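Local coordinates for prephenate dehydrogenase (Corynebacterium glutamicum ATCC 13032, PDB 3KTD), which probably catalyses the NAD(P)-dependent oxidative decarboxylation of prephenate to 4-hydroxyphenylpyruvate, a step towards tyrosine, at the interface of chains A and B. Numbering follows the deposited sequence. Chains: chain A/B, Prephenate dehydrogenase.

Contact 1: the interface of chains A and B. Residues chain A 203, 206, 241, 245-246, 252; chain B 270, 277, 280.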
# COMPACT_ATOMS: atom_id res chain seq x y z
N ILE A 203 -8.41 3.21 7.26
CA ILE A 203 -8.14 3.42 8.68
C ILE A 203 -6.68 3.10 9.01
O ILE A 203 -6.01 3.87 9.69
CB ILE A 203 -9.03 2.56 9.58
CG1 ILE A 203 -10.49 2.97 9.48
CG2 ILE A 203 -8.59 2.69 11.02
CD1 ILE A 203 -10.81 4.28 10.16
N GLU A 206 -4.23 5.80 7.66
CA GLU A 206 -4.14 6.99 8.51
C GLU A 206 -3.23 6.68 9.72
O GLU A 206 -2.33 7.46 10.05
CB GLU A 206 -5.51 7.43 9.05
CG GLU A 206 -6.66 7.65 8.02
CD GLU A 206 -6.48 8.85 7.08
OE1 GLU A 206 -5.35 9.36 6.92
OE2 GLU A 206 -7.50 9.25 6.49
N VAL A 241 -12.99 10.14 3.69
CA VAL A 241 -12.59 9.03 4.56
C VAL A 241 -13.58 8.88 5.71
O VAL A 241 -13.92 7.76 6.09
CB VAL A 241 -11.16 9.22 5.14
CG1 VAL A 241 -10.78 8.04 6.01
CG2 VAL A 241 -10.15 9.39 4.03
N CYS A 245 -16.31 5.60 6.24
CA CYS A 245 -16.23 4.87 7.51
C CYS A 245 -17.41 5.08 8.41
O CYS A 245 -17.89 4.12 9.02
CB CYS A 245 -14.95 5.25 8.24
SG CYS A 245 -13.51 4.91 7.24
N GLU A 246 -17.89 6.32 8.51
CA GLU A 246 -19.02 6.63 9.40
C GLU A 246 -20.32 6.02 8.86
O GLU A 246 -21.09 5.45 9.63
CB GLU A 246 -19.13 8.13 9.63
CG GLU A 246 -17.97 8.69 10.46
CD GLU A 246 -17.80 10.19 10.37
OE1 GLU A 246 -18.31 10.81 9.43
OE2 GLU A 246 -17.11 10.75 11.25
N LEU A 252 -17.65 -2.00 9.70
CA LEU A 252 -16.24 -1.61 9.86
C LEU A 252 -15.69 -2.02 11.22
O LEU A 252 -14.56 -2.51 11.31
CB LEU A 252 -16.03 -0.11 9.64
CG LEU A 252 -14.57 0.40 9.76
CD1 LEU A 252 -13.59 -0.51 9.01
CD2 LEU A 252 -14.43 1.83 9.26
N LEU B 270 -16.07 5.06 16.14
CA LEU B 270 -17.07 4.43 15.26
C LEU B 270 -18.22 3.76 16.01
O LEU B 270 -19.22 3.38 15.39
CB LEU B 270 -16.39 3.41 14.34
CG LEU B 270 -15.35 3.99 13.38
CD1 LEU B 270 -14.39 2.90 12.90
CD2 LEU B 270 -16.04 4.67 12.21
N ILE B 277 -14.85 9.82 13.28
CA ILE B 277 -13.39 9.65 13.22
C ILE B 277 -12.72 10.92 12.67
O ILE B 277 -11.81 10.86 11.85
CB ILE B 277 -12.94 8.40 12.40
CG1 ILE B 277 -13.43 8.46 10.95
CG2 ILE B 277 -13.43 7.12 13.07
CD1 ILE B 277 -12.67 7.53 10.02
N LEU B 280 -8.77 10.98 13.66
CA LEU B 280 -7.94 10.08 12.86
C LEU B 280 -7.73 10.60 11.45
O LEU B 280 -6.59 10.72 10.99
CB LEU B 280 -8.57 8.69 12.79
CG LEU B 280 -7.69 7.63 12.13
CD1 LEU B 280 -6.37 7.53 12.85
CD2 LEU B 280 -8.39 6.28 12.08
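B:Ile277 and B:Leu280 push their branched side chains against A:Ile203 of helix 187-214, the apolar part of a helix-packing interface between the C-terminal dimerization domains of two prephenate dehydrogenase subunits. CD1 of A:Ile203 lies 3.7 Å from CD2 of B:Leu280, and the two side chains meet at about a right angle; CG2 of A:Ile203 touches the same methyl, which therefore sits against both branches of the isoleucine. The remaining branch of B:Leu280 turns to A:Glu206, where the aliphatic root of the acid makes the contact: its CB is 3.8 Å from B:Leu280 CG. B:Ile277 has its CG1 between its own backbone N and carbonyl carbon (chi1 59°) and is extended along chi2, which carries CD1 into chain A. That methyl is shared by A:Cys245, whose CB is 3.7 Å from B:Ile277 CD1, and by the tip of A:Ile203. Farther along, B:Leu270 divides its methyls: CD1 packs obliquely on A:Leu252 CD2 at 3.8 Å, whereas CD2 faces the backbone carbonyl of A:Cys245.

The polar contribution comes from the backbone of B:Ile277, just before helix 278-292. A:Glu246 reaches it with a chain extended beyond CG. The amide N of B:Ile277 donates to carboxylate oxygen OE2 of A:Glu246 over 3.2 Å. The bond is nearly straight, and the N-H arrives on the anti side of A:Glu246 OE2, 16° out of the carboxylate plane.

Contact 2: the interface of chains A and B. Residues chain A 197-198, 201-202, 229, 233; chain B 226, 230.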
# COMPACT_ATOMS: atom_id res chain seq x y z
N VAL A 197 -11.95 -4.50 2.76
CA VAL A 197 -10.98 -4.24 1.69
C VAL A 197 -10.76 -2.78 1.31
O VAL A 197 -9.86 -2.48 0.51
CB VAL A 197 -11.34 -5.04 0.41
CG1 VAL A 197 -11.40 -6.52 0.72
CG2 VAL A 197 -12.64 -4.55 -0.17
N SER A 198 -11.54 -1.88 1.88
CA SER A 198 -11.43 -0.46 1.52
C SER A 198 -11.45 0.48 2.73
O SER A 198 -10.61 1.36 2.84
CB SER A 198 -12.56 -0.10 0.56
OG SER A 198 -12.62 1.30 0.38
N THR A 201 -8.76 -0.47 5.12
CA THR A 201 -7.55 -0.10 4.37
C THR A 201 -7.24 1.36 4.66
O THR A 201 -6.11 1.71 5.01
CB THR A 201 -7.71 -0.32 2.85
OG1 THR A 201 -8.01 -1.69 2.60
CG2 THR A 201 -6.44 0.07 2.09
N HIS A 202 -8.27 2.19 4.55
CA HIS A 202 -8.12 3.63 4.85
C HIS A 202 -7.79 3.92 6.32
O HIS A 202 -6.97 4.78 6.58
CB HIS A 202 -9.36 4.41 4.40
CG HIS A 202 -9.43 4.59 2.92
ND1 HIS A 202 -10.29 3.87 2.12
CD2 HIS A 202 -8.72 5.38 2.08
CE1 HIS A 202 -10.13 4.23 0.86
NE2 HIS A 202 -9.18 5.14 0.81
N ASP A 229 3.57 3.40 -0.23
CA ASP A 229 2.39 2.65 -0.69
C ASP A 229 1.31 2.48 0.38
O ASP A 229 0.12 2.65 0.10
CB ASP A 229 2.81 1.27 -1.22
CG ASP A 229 3.71 1.35 -2.45
OD1 ASP A 229 4.04 2.48 -2.87
OD2 ASP A 229 4.09 0.28 -2.97
N VAL A 233 -3.28 6.27 0.47
CA VAL A 233 -4.70 6.63 0.61
C VAL A 233 -5.00 7.54 1.81
O VAL A 233 -6.13 8.02 1.96
CB VAL A 233 -5.60 5.39 0.68
CG1 VAL A 233 -5.39 4.53 -0.54
CG2 VAL A 233 -5.31 4.59 1.95
N SER B 226 -6.46 0.67 -3.35
CA SER B 226 -5.92 0.93 -2.02
C SER B 226 -5.45 -0.35 -1.34
O SER B 226 -4.39 -0.38 -0.69
CB SER B 226 -6.95 1.64 -1.15
OG SER B 226 -8.11 0.84 -0.97
N SER B 230 -1.66 -1.37 -0.23
CA SER B 230 -1.41 -1.53 1.22
C SER B 230 -1.11 -2.96 1.66
O SER B 230 -0.70 -3.17 2.80
CB SER B 230 -2.61 -1.01 2.04
OG SER B 230 -3.08 0.24 1.55
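B:Ser226, at the start of helix 225-230, is set between A:Val233 and A:Thr201, a small-residue helix contact within the dimerization domains of this prephenate/arogenate dehydrogenase family member. The close part is built from methyl and methylene groups. CG1 of A:Val233, in the 3-10 helix 232-235, lies 3.3 Å from CB of B:Ser226, while CG2 of A:Thr201 comes to the same CB from helix 187-214 at 3.6 Å. The serine methylene is thus flanked by two methyls from separate elements of chain A. In A:Thr201 the methyl points at the partner because CG2 stands opposite the backbone N, leaving OG1 on the N side (chi1 -59°), where it makes a weak hydrogen bond to A:Val197 O within its own helix. One turn beyond B:Ser226, the hydroxyl OG of B:Ser230 rests 3.4 Å from A:Thr201 CG2; it donates to the carbonyl O of B:Ser226 at 2.7 Å, tilted 30° from the carbonyl plane. That internal bond fixes the hydroxyl while its flank meets the threonine methyl.

Contact is looser towards A:Ser198, A:His202 and A:Asp229. The imidazole CE1 of A:His202 stays 4.3 Å from B:Ser226 OG. Its ring is instead steered from within chain A: A:His202 ND1 donates to A:Ser198 O at 2.6 Å, a bent bond with the donor above the carbonyl plane. On the opposite flank, backbone O of A:Asp229 lies 4.3 Å from B:Ser230 OG.

Contact 3: the interface of chains A and B. Residues chain A 284, 287-288, 290; chain B 209-210, 213, 220.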
# COMPACT_ATOMS: atom_id res chain seq x y z
N GLY A 284 -0.50 -13.99 6.53
CA GLY A 284 -0.51 -12.79 5.71
C GLY A 284 -0.07 -13.09 4.29
O GLY A 284 -0.75 -12.73 3.33
N SER A 287 -2.63 -15.20 2.37
CA SER A 287 -3.79 -14.39 2.04
C SER A 287 -3.50 -13.47 0.87
O SER A 287 -4.31 -13.34 -0.05
CB SER A 287 -4.22 -13.58 3.26
OG SER A 287 -4.78 -14.41 4.25
N ARG A 288 -2.35 -12.81 0.93
CA ARG A 288 -1.90 -11.95 -0.15
C ARG A 288 -1.75 -12.72 -1.46
O ARG A 288 -2.05 -12.20 -2.52
CB ARG A 288 -0.59 -11.27 0.25
CG ARG A 288 0.13 -10.50 -0.86
CD ARG A 288 -0.73 -9.41 -1.49
NE ARG A 288 -0.03 -8.79 -2.61
CZ ARG A 288 -0.41 -7.67 -3.23
NH1 ARG A 288 -1.48 -6.99 -2.84
NH2 ARG A 288 0.32 -7.23 -4.24
N ARG A 290 -3.47 -15.42 -2.31
CA ARG A 290 -4.84 -15.66 -2.77
C ARG A 290 -5.44 -14.43 -3.46
O ARG A 290 -6.14 -14.57 -4.47
CB ARG A 290 -5.76 -16.15 -1.63
CG ARG A 290 -5.61 -17.66 -1.34
CD ARG A 290 -6.74 -18.24 -0.44
NE ARG A 290 -6.60 -17.87 0.98
CZ ARG A 290 -5.80 -18.48 1.87
NH1 ARG A 290 -5.04 -19.51 1.52
NH2 ARG A 290 -5.76 -18.05 3.13
N ALA B 209 -4.23 -8.02 4.75
CA ALA B 209 -4.35 -9.17 3.86
C ALA B 209 -5.24 -10.28 4.44
O ALA B 209 -6.08 -10.84 3.73
CB ALA B 209 -2.98 -9.73 3.54
N ILE B 210 -5.07 -10.58 5.73
CA ILE B 210 -5.82 -11.63 6.41
C ILE B 210 -7.27 -11.21 6.61
O ILE B 210 -8.19 -11.99 6.33
CB ILE B 210 -5.23 -11.97 7.78
CG1 ILE B 210 -3.84 -12.60 7.64
CG2 ILE B 210 -6.12 -12.95 8.55
CD1 ILE B 210 -3.10 -12.73 8.97
N ASP B 213 -8.98 -11.51 3.45
CA ASP B 213 -9.13 -12.91 3.08
C ASP B 213 -10.22 -13.59 3.92
O ASP B 213 -10.90 -14.50 3.44
CB ASP B 213 -7.80 -13.65 3.24
CG ASP B 213 -7.85 -15.07 2.72
OD1 ASP B 213 -8.09 -15.27 1.52
OD2 ASP B 213 -7.63 -16.00 3.52
N LEU B 220 -12.29 -10.35 -1.58
CA LEU B 220 -11.13 -10.33 -2.46
C LEU B 220 -11.47 -9.84 -3.87
O LEU B 220 -10.68 -9.16 -4.52
CB LEU B 220 -10.49 -11.72 -2.53
CG LEU B 220 -9.97 -12.28 -1.20
CD1 LEU B 220 -9.36 -13.64 -1.40
CD2 LEU B 220 -8.97 -11.34 -0.57
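B:Ile210 and B:Ala209 of helix 187-214 rest on A:Gly284 of helix 278-293, a helix-helix contact of the prephenate dehydrogenase dimerization domain; A:Gly284 and A:Ser287 are small residues that probably allow the close approach. CG1 of B:Ile210 lies 3.9 Å from A:Gly284 CA, where the glycine offers bare backbone. Beside it, CB of B:Ala209 is 3.7 Å from A:Gly284 O, and CB of A:Ser287 meets the methylene CB of B:Asp213 at 3.6 Å.

Moving outward, A:Ser287 OG makes a weak hydrogen bond to carboxylate OD2 of B:Asp213. With OG beside the backbone N (chi1 -71°), the hydroxyl of A:Ser287 is turned to this acid. At the rim A:Arg290 bends at chi3 (-75°) and brings the guanidinium side-on to B:Asp213, the planes 37° apart. A:Arg290 NE donates to B:Asp213 OD1 at 3.0 Å on the syn side, though tilted out of the carboxylate plane. A:Arg290 NH2 forms the salt bridge to B:Asp213 OD2 at 2.8 Å, from above that plane. Both oxygens lie nearly in the guanidinium plane, and the paired bonds restrict rotation of both groups. Beyond this pair, B:Leu220 of helix 216-222 makes a loose approach, its CD1 4.4 Å from A:Arg290 CB.

Helix 187-214 runs through all three contacts: chain A supplies it to contacts 1 and 2, and chain B to contact 3. The C-alpha centres of contacts 1 and 2 are about 12 Å apart, those of contacts 2 and 3 about 13 Å, and those of contacts 1 and 3 about 21 Å, with contact 2 in the middle. Helix 225-230 enters contact 2 from both chains, while the helix starting at residue 278 serves contacts 1 and 3 from opposite subunits. Two-fold symmetry repeats each patch with the chains exchanged, giving an intertwined helical interface consistent with a dimer.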